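Long-range contacts in P43 (Trichuris muris, PDB 6QIX), which tethers to matrix as the major secreted protein of this whipworm parasite and inhibits the function of interleukin-13: residues 35-39 with 70-74; 117-121 with 163-167; 196-200 with 265-269. Residue numbers count along the deposited sequence, not the author numbering.

Contact 1: 35-39 with 70-74; sequences LWYPP and TPPPC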
ATOM      1  N   LEU A  35       3.924  17.429  12.673  1.00 27.77           N
ATOM      2  CA  LEU A  35       4.507  17.147  11.364  1.00 27.28           C
ATOM      3  C   LEU A  35       3.465  17.241  10.255  1.00 25.14           C
ATOM      4  O   LEU A  35       2.278  17.026  10.473  1.00 24.78           O
ATOM      5  CB  LEU A  35       5.129  15.745  11.333  1.00 25.24           C
ATOM      6  CG  LEU A  35       6.234  15.499  12.352  1.00 28.42           C
ATOM      7  CD1 LEU A  35       6.751  14.080  12.238  1.00 33.03           C
ATOM      8  CD2 LEU A  35       7.381  16.491  12.197  1.00 28.43           C
ATOM      9  N   TRP A  36       3.932  17.501   9.039  1.00 24.45           N
ATOM     10  CA  TRP A  36       3.014  17.650   7.923  1.00 25.70           C
ATOM     11  C   TRP A  36       3.708  17.292   6.614  1.00 27.63           C
ATOM     12  O   TRP A  36       4.904  17.013   6.564  1.00 28.16           O
ATOM     13  CB  TRP A  36       2.425  19.081   7.879  1.00 27.59           C
ATOM     14  CG  TRP A  36       1.190  19.191   7.038  1.00 26.77           C
ATOM     15  CD1 TRP A  36       0.992  20.008   5.962  1.00 25.72           C
ATOM     16  CD2 TRP A  36      -0.005  18.424   7.182  1.00 25.81           C
ATOM     17  NE1 TRP A  36      -0.273  19.806   5.429  1.00 24.55           N
ATOM     18  CE2 TRP A  36      -0.893  18.827   6.158  1.00 25.97           C
ATOM     19  CE3 TRP A  36      -0.415  17.437   8.073  1.00 26.02           C
ATOM     20  CZ2 TRP A  36      -2.149  18.257   5.993  1.00 25.76           C
ATOM     21  CZ3 TRP A  36      -1.684  16.901   7.922  1.00 24.99           C
ATOM     22  CH2 TRP A  36      -2.532  17.310   6.889  1.00 23.35           C
ATOM     23  N   TYR A  37       2.928  17.315   5.551  1.00 27.15           N
ATOM     24  CA  TYR A  37       3.346  16.927   4.214  1.00 30.19           C
ATOM     25  C   TYR A  37       4.043  18.087   3.536  1.00 34.68           C
ATOM     26  O   TYR A  37       4.014  19.210   4.028  1.00 39.38           O
ATOM     27  CB  TYR A  37       2.114  16.472   3.437  1.00 32.05           C
ATOM     28  CG  TYR A  37       1.496  15.240   4.076  1.00 32.64           C
ATOM     29  CD1 TYR A  37       1.968  13.960   3.769  1.00 32.43           C
ATOM     30  CD2 TYR A  37       0.471  15.356   5.022  1.00 30.14           C
ATOM     31  CE1 TYR A  37       1.444  12.860   4.352  1.00 29.84           C
ATOM     32  CE2 TYR A  37      -0.074  14.245   5.612  1.00 29.67           C
ATOM     33  CZ  TYR A  37       0.427  12.989   5.278  1.00 30.64           C
ATOM     34  OH  TYR A  37      -0.095  11.854   5.863  1.00 34.25           O
ATOM     35  N   PRO A  38       4.663  17.865   2.373  1.00 36.10           N
ATOM     36  CA  PRO A  38       4.680  16.648   1.554  1.00 34.21           C
ATOM     37  C   PRO A  38       5.421  15.426   2.136  1.00 32.91           C
ATOM     38  O   PRO A  38       6.168  15.563   3.116  1.00 33.16           O
ATOM     39  CB  PRO A  38       5.374  17.098   0.258  1.00 36.82           C
ATOM     40  CG  PRO A  38       6.067  18.405   0.595  1.00 39.98           C
ATOM     41  CD  PRO A  38       5.361  19.000   1.744  1.00 39.03           C
ATOM     42  N   PRO A  39       5.190  14.253   1.523  1.00 32.65           N
ATOM     43  CA  PRO A  39       5.767  13.002   2.069  1.00 32.25           C
ATOM     44  C   PRO A  39       7.268  13.078   2.302  1.00 30.79           C
ATOM     45  O   PRO A  39       7.771  12.658   3.355  1.00 29.52           O
ATOM     46  CB  PRO A  39       5.420  11.957   0.990  1.00 33.21           C
ATOM     47  CG  PRO A  39       4.137  12.525   0.376  1.00 33.28           C
ATOM     48  CD  PRO A  39       4.326  14.010   0.352  1.00 32.02           C
ATOM     49  N   THR A  70      -0.283  21.486  -1.425  1.00 36.93           N
ATOM     50  CA  THR A  70      -0.655  20.726  -0.246  1.00 36.86           C
ATOM     51  C   THR A  70      -1.290  21.663   0.770  1.00 34.08           C
ATOM     52  O   THR A  70      -0.716  22.711   1.086  1.00 32.97           O
ATOM     53  CB  THR A  70       0.528  20.010   0.387  1.00 44.95           C
ATOM     54  OG1 THR A  70       1.386  20.957   1.013  1.00 51.80           O
ATOM     55  CG2 THR A  70       1.310  19.274  -0.646  1.00 41.91           C
ATOM     56  N   PRO A  71      -2.470  21.349   1.278  1.00 33.24           N
ATOM     57  CA  PRO A  71      -3.139  22.291   2.198  1.00 31.54           C
ATOM     58  C   PRO A  71      -2.439  22.300   3.539  1.00 28.28           C
ATOM     59  O   PRO A  71      -1.638  21.406   3.826  1.00 31.74           O
ATOM     60  CB  PRO A  71      -4.561  21.733   2.313  1.00 36.14           C
ATOM     61  CG  PRO A  71      -4.409  20.285   2.031  1.00 35.16           C
ATOM     62  CD  PRO A  71      -3.302  20.162   1.005  1.00 32.61           C
ATOM     63  N   PRO A  72      -2.748  23.260   4.400  1.00 29.69           N
ATOM     64  CA  PRO A  72      -2.097  23.326   5.724  1.00 29.84           C
ATOM     65  C   PRO A  72      -2.588  22.218   6.629  1.00 27.67           C
ATOM     66  O   PRO A  72      -3.619  21.609   6.338  1.00 25.37           O
ATOM     67  CB  PRO A  72      -2.503  24.709   6.251  1.00 32.05           C
ATOM     68  CG  PRO A  72      -3.687  25.124   5.422  1.00 31.89           C
ATOM     69  CD  PRO A  72      -3.592  24.436   4.107  1.00 29.78           C
ATOM     70  N   PRO A  73      -1.871  21.942   7.733  1.00 27.35           N
ATOM     71  CA  PRO A  73      -2.299  20.896   8.665  1.00 25.16           C
ATOM     72  C   PRO A  73      -3.795  20.914   8.926  1.00 23.49           C
ATOM     73  O   PRO A  73      -4.372  21.967   9.225  1.00 23.29           O
ATOM     74  CB  PRO A  73      -1.484  21.202   9.929  1.00 26.64           C
ATOM     75  CG  PRO A  73      -0.208  21.773   9.428  1.00 28.09           C
ATOM     76  CD  PRO A  73      -0.629  22.606   8.182  1.00 29.54           C
ATOM     77  N   CYS A  74      -4.421  19.740   8.820  1.00 23.51           N
ATOM     78  CA  CYS A  74      -5.875  19.633   8.801  1.00 22.09           C
ATOM     79  C   CYS A  74      -6.261  18.242   9.321  1.00 19.48           C
ATOM     80  O   CYS A  74      -5.477  17.306   9.334  1.00 19.67           O
ATOM     81  CB  CYS A  74      -6.500  19.995   7.434  1.00 22.78           C
ATOM     82  SG  CYS A  74      -5.923  19.040   6.104  1.00 25.54           S
TER
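Proline-rich runs in a polyproline II-like course pack readily on aromatic rings, and residues 70-74 do so on Trp-36. Pro-71 and Pro-72 have phi near -72° and psi near 165°, an extended course that runs antiparallel to residues 35-39, with Trp-36 level with Pro-73 and Pro-38 with Thr-70. Trp-36 accounts for most of the surface covered on its side. Its chi1 of -163° (t), with CG anti to N, carries the indole across to the prolines, so that Pro-73 CA sits 3.6 Å from the centroid of the six-membered ring of Trp-36 and 13° off its normal, a CH-pi contact over the face. Cys-74, a p rotamer, brings SG to 3.9 Å from Trp-36 CZ2 in an oblique sulfur-aromatic contact; its disulfide to Cys-109 ties the loop to strand 109-112. Tyr-37, chi1 m, starts toward the prolines but leads its ring away, its hydroxyl hydrogen-bonding to Lys-155, while Leu-35 turns from the prolines to pack on helix 39-49. A cis peptide precedes Pro-38, which occupies the N-cap position of that helix. The contact thus joins the loops before and after helix 39-49 at the protein surface. At the ring edge, near its plane, Trp-36 NE1 donates a hydrogen bond to Pro-71 O at 2.6 Å, with an N-H...O angle of 157°.

Contact 2: 117-121 with 163-167; sequences LGCGY and MCKCC
A disulfide can join a tight turn to a strand with no hydrogen bond between them, and residues 117-121 and 163-167 do so. The loop bulges at Leu-117 and Gly-118, a classic beta bulge facing Leu-114; Gly-118 has positive phi (67/-133), and Cys-119 (-85/76) centres an inverse gamma turn. This turn is the bump that reaches the strand. The segments run 27° apart in direction, with CA of Cys-119 5.7 Å from CA of Cys-164. Both cysteines are m rotamers; Cys-119 SG and Cys-164 SG bond at 2.1 Å with chi3 -87°. Along the extended strand, Cys-164 and Cys-166 point toward the loop, while Met-163 and Lys-165 point away. Tyr-121 (m, chi2 -84°) fills the space beside the two sulfurs: CE2 lies 4.3 Å from Cys-164 SG, which meets the ring edge, and CD2 4.2 Å from Cys-166 SG, an oblique sulfur-aromatic contact. Strand 163-168 is the middle of an antiparallel sheet between 109-112 and 155-160; Tyr-121 also packs on Leu-111 of the former, Cys-119 on Cys-157 of the latter.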
ATOM      1  N   LEU A 117      -7.717   6.479  -8.667  1.00 29.44           N
ATOM      2  CA  LEU A 117      -7.999   6.021  -7.303  1.00 26.56           C
ATOM      3  C   LEU A 117      -9.074   6.861  -6.608  1.00 24.55           C
ATOM      4  O   LEU A 117      -9.623   6.440  -5.565  1.00 24.65           O
ATOM      5  CB  LEU A 117      -6.704   6.042  -6.479  1.00 28.21           C
ATOM      6  CG  LEU A 117      -5.836   4.788  -6.441  1.00 30.97           C
ATOM      7  CD1 LEU A 117      -5.591   4.135  -7.751  1.00 34.71           C
ATOM      8  CD2 LEU A 117      -4.473   5.135  -5.742  1.00 33.54           C
ATOM      9  N   GLY A 118      -9.370   8.046  -7.129  1.00 25.86           N
ATOM     10  CA  GLY A 118     -10.396   8.864  -6.494  1.00 25.28           C
ATOM     11  C   GLY A 118      -9.925   9.332  -5.134  1.00 23.67           C
ATOM     12  O   GLY A 118      -8.787   9.780  -4.978  1.00 24.19           O
ATOM     13  N   CYS A 119     -10.765   9.206  -4.107  1.00 24.17           N
ATOM     14  CA  CYS A 119     -10.346   9.652  -2.781  1.00 21.06           C
ATOM     15  C   CYS A 119      -9.576   8.503  -2.130  1.00 20.25           C
ATOM     16  O   CYS A 119     -10.053   7.790  -1.237  1.00 23.54           O
ATOM     17  CB  CYS A 119     -11.552  10.133  -1.975  1.00 22.25           C
ATOM     18  SG  CYS A 119     -12.320  11.617  -2.796  1.00 25.22           S
ATOM     19  N   GLY A 120      -8.344   8.332  -2.590  1.00 18.97           N
ATOM     20  CA  GLY A 120      -7.574   7.150  -2.248  1.00 19.71           C
ATOM     21  C   GLY A 120      -6.544   7.335  -1.153  1.00 18.70           C
ATOM     22  O   GLY A 120      -5.680   6.474  -0.980  1.00 17.06           O
ATOM     23  N   TYR A 121      -6.634   8.419  -0.377  1.00 18.18           N
ATOM     24  CA  TYR A 121      -5.569   8.736   0.573  1.00 17.71           C
ATOM     25  C   TYR A 121      -5.386   7.688   1.664  1.00 18.07           C
ATOM     26  O   TYR A 121      -4.305   7.611   2.265  1.00 18.55           O
ATOM     27  CB  TYR A 121      -5.860  10.091   1.184  1.00 17.15           C
ATOM     28  CG  TYR A 121      -5.806  11.159   0.123  1.00 16.97           C
ATOM     29  CD1 TYR A 121      -4.588  11.703  -0.235  1.00 19.98           C
ATOM     30  CD2 TYR A 121      -6.932  11.566  -0.562  1.00 18.32           C
ATOM     31  CE1 TYR A 121      -4.474  12.646  -1.183  1.00 22.14           C
ATOM     32  CE2 TYR A 121      -6.846  12.575  -1.552  1.00 18.06           C
ATOM     33  CZ  TYR A 121      -5.610  13.105  -1.852  1.00 21.87           C
ATOM     34  OH  TYR A 121      -5.458  14.055  -2.820  1.00 24.04           O
ATOM     35  N   MET A 163     -14.229  17.010  -5.077  1.00 25.37           N
ATOM     36  CA  MET A 163     -13.087  17.097  -4.193  1.00 24.94           C
ATOM     37  C   MET A 163     -13.225  16.014  -3.122  1.00 22.46           C
ATOM     38  O   MET A 163     -14.289  15.416  -2.957  1.00 23.58           O
ATOM     39  CB  MET A 163     -13.007  18.498  -3.568  1.00 27.28           C
ATOM     40  CG  MET A 163     -12.825  19.651  -4.576  1.00 30.73           C
ATOM     41  SD  MET A 163     -11.259  19.520  -5.440  1.00 34.52           S
ATOM     42  CE  MET A 163     -10.052  19.827  -4.156  1.00 36.04           C
ATOM     43  N   CYS A 164     -12.132  15.776  -2.398  1.00 21.11           N
ATOM     44  CA  CYS A 164     -12.122  14.841  -1.281  1.00 18.94           C
ATOM     45  C   CYS A 164     -12.093  15.601   0.032  1.00 20.13           C
ATOM     46  O   CYS A 164     -11.317  16.550   0.190  1.00 22.58           O
ATOM     47  CB  CYS A 164     -10.921  13.896  -1.357  1.00 22.18           C
ATOM     48  SG  CYS A 164     -10.835  13.022  -2.952  1.00 23.23           S
ATOM     49  N   LYS A 165     -12.939  15.175   0.975  1.00 18.13           N
ATOM     50  CA  LYS A 165     -12.991  15.735   2.326  1.00 17.29           C
ATOM     51  C   LYS A 165     -12.547  14.656   3.294  1.00 16.95           C
ATOM     52  O   LYS A 165     -13.148  13.573   3.319  1.00 17.02           O
ATOM     53  CB  LYS A 165     -14.406  16.211   2.694  1.00 17.11           C
ATOM     54  CG  LYS A 165     -14.982  17.234   1.667  1.00 19.76           C
ATOM     55  CD  LYS A 165     -14.172  18.531   1.714  1.00 23.00           C
ATOM     56  CE  LYS A 165     -14.765  19.509   0.726  1.00 26.31           C
ATOM     57  NZ  LYS A 165     -14.308  20.907   0.950  1.00 28.95           N
ATOM     58  N   CYS A 166     -11.480  14.928   4.053  1.00 17.47           N
ATOM     59  CA  CYS A 166     -10.803  13.866   4.814  1.00 18.12           C
ATOM     60  C   CYS A 166     -10.518  14.273   6.248  1.00 16.45           C
ATOM     61  O   CYS A 166     -10.172  15.425   6.514  1.00 16.00           O
ATOM     62  CB  CYS A 166      -9.488  13.481   4.193  1.00 20.84           C
ATOM     63  SG  CYS A 166      -9.566  12.932   2.445  1.00 27.13           S
ATOM     64  N   CYS A 167     -10.629  13.300   7.162  1.00 16.59           N
ATOM     65  CA  CYS A 167     -10.310  13.426   8.572  1.00 17.51           C
ATOM     66  C   CYS A 167      -9.541  12.152   8.932  1.00 16.71           C
ATOM     67  O   CYS A 167      -9.679  11.147   8.241  1.00 19.18           O
ATOM     68  CB  CYS A 167     -11.582  13.537   9.448  1.00 17.33           C
ATOM     69  SG  CYS A 167     -12.730  14.789   9.012  1.00 22.28           S
TER

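Contact 3: 196-200 with 265-269; sequences EWSEC and GKKSC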
ATOM      1  N   GLU A 196      -1.138 -18.991   7.630  1.00 15.36           N
ATOM      2  CA  GLU A 196       0.218 -19.093   7.101  1.00 15.96           C
ATOM      3  C   GLU A 196       0.255 -18.431   5.729  1.00 14.03           C
ATOM      4  O   GLU A 196      -0.792 -18.064   5.164  1.00 15.92           O
ATOM      5  CB  GLU A 196       0.634 -20.540   6.901  1.00 16.53           C
ATOM      6  CG  GLU A 196       0.563 -21.372   8.208  1.00 17.37           C
ATOM      7  CD  GLU A 196       1.503 -20.897   9.276  1.00 22.65           C
ATOM      8  OE1 GLU A 196       2.451 -20.122   9.043  1.00 23.71           O
ATOM      9  OE2 GLU A 196       1.282 -21.332  10.455  1.00 29.48           O
ATOM     10  N   TRP A 197       1.461 -18.238   5.201  1.00 13.98           N
ATOM     11  CA  TRP A 197       1.577 -17.752   3.825  1.00 13.45           C
ATOM     12  C   TRP A 197       0.990 -18.783   2.869  1.00 14.03           C
ATOM     13  O   TRP A 197       1.181 -19.982   3.046  1.00 15.43           O
ATOM     14  CB  TRP A 197       3.044 -17.493   3.430  1.00 14.00           C
ATOM     15  CG  TRP A 197       3.660 -16.306   4.095  1.00 14.63           C
ATOM     16  CD1 TRP A 197       4.633 -16.308   5.046  1.00 15.69           C
ATOM     17  CD2 TRP A 197       3.343 -14.920   3.840  1.00 14.46           C
ATOM     18  NE1 TRP A 197       4.912 -15.009   5.418  1.00 18.15           N
ATOM     19  CE2 TRP A 197       4.132 -14.149   4.688  1.00 16.67           C
ATOM     20  CE3 TRP A 197       2.417 -14.267   3.002  1.00 13.14           C
ATOM     21  CZ2 TRP A 197       4.067 -12.759   4.711  1.00 15.50           C
ATOM     22  CZ3 TRP A 197       2.351 -12.882   3.025  1.00 13.59           C
ATOM     23  CH2 TRP A 197       3.159 -12.153   3.891  1.00 14.02           C
ATOM     24  N   SER A 198       0.302 -18.302   1.829  1.00 14.12           N
ATOM     25  CA  SER A 198      -0.134 -19.183   0.763  1.00 13.35           C
ATOM     26  C   SER A 198       1.050 -19.624  -0.102  1.00 11.77           C
ATOM     27  O   SER A 198       2.164 -19.173   0.053  1.00 12.78           O
ATOM     28  CB  SER A 198      -1.144 -18.509  -0.159  1.00 11.75           C
ATOM     29  OG  SER A 198      -0.512 -17.480  -0.957  1.00 12.50           O
ATOM     30  N   GLU A 199       0.772 -20.537  -1.011  1.00 12.98           N
ATOM     31  CA  GLU A 199       1.689 -20.802  -2.103  1.00 14.67           C
ATOM     32  C   GLU A 199       1.760 -19.586  -3.020  1.00 15.05           C
ATOM     33  O   GLU A 199       0.963 -18.637  -2.923  1.00 17.48           O
ATOM     34  CB  GLU A 199       1.247 -22.040  -2.880  1.00 20.35           C
ATOM     35  CG  GLU A 199       1.381 -23.305  -2.054  1.00 28.99           C
ATOM     36  CD  GLU A 199       1.915 -24.524  -2.783  1.00 39.72           C
ATOM     37  OE1 GLU A 199       1.889 -25.598  -2.171  1.00 40.82           O
ATOM     38  OE2 GLU A 199       2.383 -24.434  -3.936  1.00 50.07           O
ATOM     39  N   CYS A 200       2.743 -19.612  -3.920  1.00 15.66           N
ATOM     40  CA  CYS A 200       2.909 -18.503  -4.841  1.00 15.04           C
ATOM     41  C   CYS A 200       1.733 -18.484  -5.795  1.00 15.61           C
ATOM     42  O   CYS A 200       1.453 -19.487  -6.451  1.00 17.45           O
ATOM     43  CB  CYS A 200       4.222 -18.628  -5.610  1.00 16.99           C
ATOM     44  SG  CYS A 200       5.719 -18.503  -4.500  1.00 20.05           S
ATOM     45  N   GLY A 265      -1.851  -9.465   3.776  1.00 18.62           N
ATOM     46  CA  GLY A 265      -0.458  -9.121   3.578  1.00 19.03           C
ATOM     47  C   GLY A 265       0.074  -9.889   2.391  1.00 17.18           C
ATOM     48  O   GLY A 265      -0.488 -10.915   2.007  1.00 14.74           O
ATOM     49  N   LYS A 266       1.130  -9.361   1.770  1.00 15.69           N
ATOM     50  CA  LYS A 266       1.722  -9.969   0.590  1.00 13.75           C
ATOM     51  C   LYS A 266       3.208 -10.183   0.782  1.00 12.23           C
ATOM     52  O   LYS A 266       3.876  -9.474   1.534  1.00 13.69           O
ATOM     53  CB  LYS A 266       1.414  -9.078  -0.607  1.00 23.60           C
ATOM     54  CG  LYS A 266       2.252  -9.111  -1.714  1.00 24.38           C
ATOM     55  CD  LYS A 266       1.971  -7.969  -2.713  1.00 17.59           C
ATOM     56  CE  LYS A 266       2.489  -8.485  -4.088  1.00 13.90           C
ATOM     57  NZ  LYS A 266       2.125  -7.578  -5.154  1.00 16.85           N
ATOM     58  N   LYS A 267       3.713 -11.197   0.081  1.00 12.25           N
ATOM     59  CA  LYS A 267       5.140 -11.464   0.034  1.00 13.48           C
ATOM     60  C   LYS A 267       5.468 -11.975  -1.361  1.00 13.26           C
ATOM     61  O   LYS A 267       4.999 -13.053  -1.757  1.00 15.25           O
ATOM     62  CB  LYS A 267       5.532 -12.476   1.129  1.00 14.15           C
ATOM     63  CG  LYS A 267       7.033 -12.816   1.172  1.00 15.45           C
ATOM     64  CD  LYS A 267       7.387 -13.570   2.477  1.00 20.27           C
ATOM     65  CE  LYS A 267       8.791 -14.007   2.473  1.00 25.09           C
ATOM     66  NZ  LYS A 267       8.926 -15.368   1.952  1.00 31.43           N
ATOM     67  N   SER A 268       6.315 -11.227  -2.092  1.00 12.89           N
ATOM     68  CA  SER A 268       6.662 -11.614  -3.455  1.00 13.73           C
ATOM     69  C   SER A 268       7.475 -12.906  -3.463  1.00 11.93           C
ATOM     70  O   SER A 268       8.154 -13.251  -2.490  1.00 12.95           O
ATOM     71  CB  SER A 268       7.499 -10.535  -4.143  1.00 19.15           C
ATOM     72  OG  SER A 268       6.791  -9.333  -4.092  1.00 26.15           O
ATOM     73  N   CYS A 269       7.415 -13.605  -4.582  1.00 11.20           N
ATOM     74  CA  CYS A 269       8.186 -14.835  -4.734  1.00 13.13           C
ATOM     75  C   CYS A 269       9.398 -14.588  -5.599  1.00 14.00           C
ATOM     76  O   CYS A 269       9.278 -13.988  -6.671  1.00 15.52           O
ATOM     77  CB  CYS A 269       7.338 -15.939  -5.346  1.00 15.16           C
ATOM     78  SG  CYS A 269       5.998 -16.430  -4.181  1.00 15.27           S
TER
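Trp-197 stacks with lysines from two neighbouring strands, and a disulfide closes the end, as a walk along 265-269 makes clear. Gly-265 opens the walk: its O lies 3.6 Å from Trp-197 CZ3, near the plane of the ring, so the indole abuts the strand backbone with its edge. Lys-266 turns its side chain away, with NZ hydrogen-bonded to the Gln-327 carbonyl, and offers only backbone: its C atom is 3.6 Å from Trp-197 CZ3. The strand's alternation then brings Lys-267 round toward the ring. Its CB is 3.7 Å from Trp-197 CH2 and stands over the six-membered ring in a CH-pi contact, 14° off the normal. Chi1 to chi3 are all t, so the chain extends away, and chi4 (-93°) turns its end, with NZ 5.5 Å from the centroid of the five-membered ring of Trp-197, at most a weak cation-pi attraction. Ser-268 faces away again. Cys-269 points back and closes the contact, its SG bonded to Cys-200 SG at 2.1 Å with chi3 -100°; Cys-200 and Cys-269 are both m rotamers. No hydrogen bond crosses directly, because strand 246-252 lies between: Ser-198 pairs by backbone with Val-248, while Gly-265 and Lys-267 pair with Lys-249 and Arg-247. Lys-249 adds a cation-pi contact to Trp-197. The Trp-Ser-Glu-Cys sequence, the Trp-basic packing and the disulfide between an irregular first run and the residue just after the third strand together resemble a thrombospondin type 1 repeat.

How the contacts relate
The three contacts follow one another along the chain and show how one disulfide-rich protein varies its means of fixing loops. Contact 2 is buried, contact 3 partly so, and contact 1 lies at the surface; contacts 1 and 2, with centres 14 Å apart, share one side of the molecule, opposite contact 3. Strand 109-112 links the first two, bonded to Cys-74 and paired with 163-168. Disulfides cross contacts 2 and 3, whereas contact 1 relies on proline and an indole hydrogen bond. Cysteine spacing suggests an internal repeat: Cys-34 and Cys-102 would match the bridge of contact 3, and Cys-290 and Cys-340 that of contact 2.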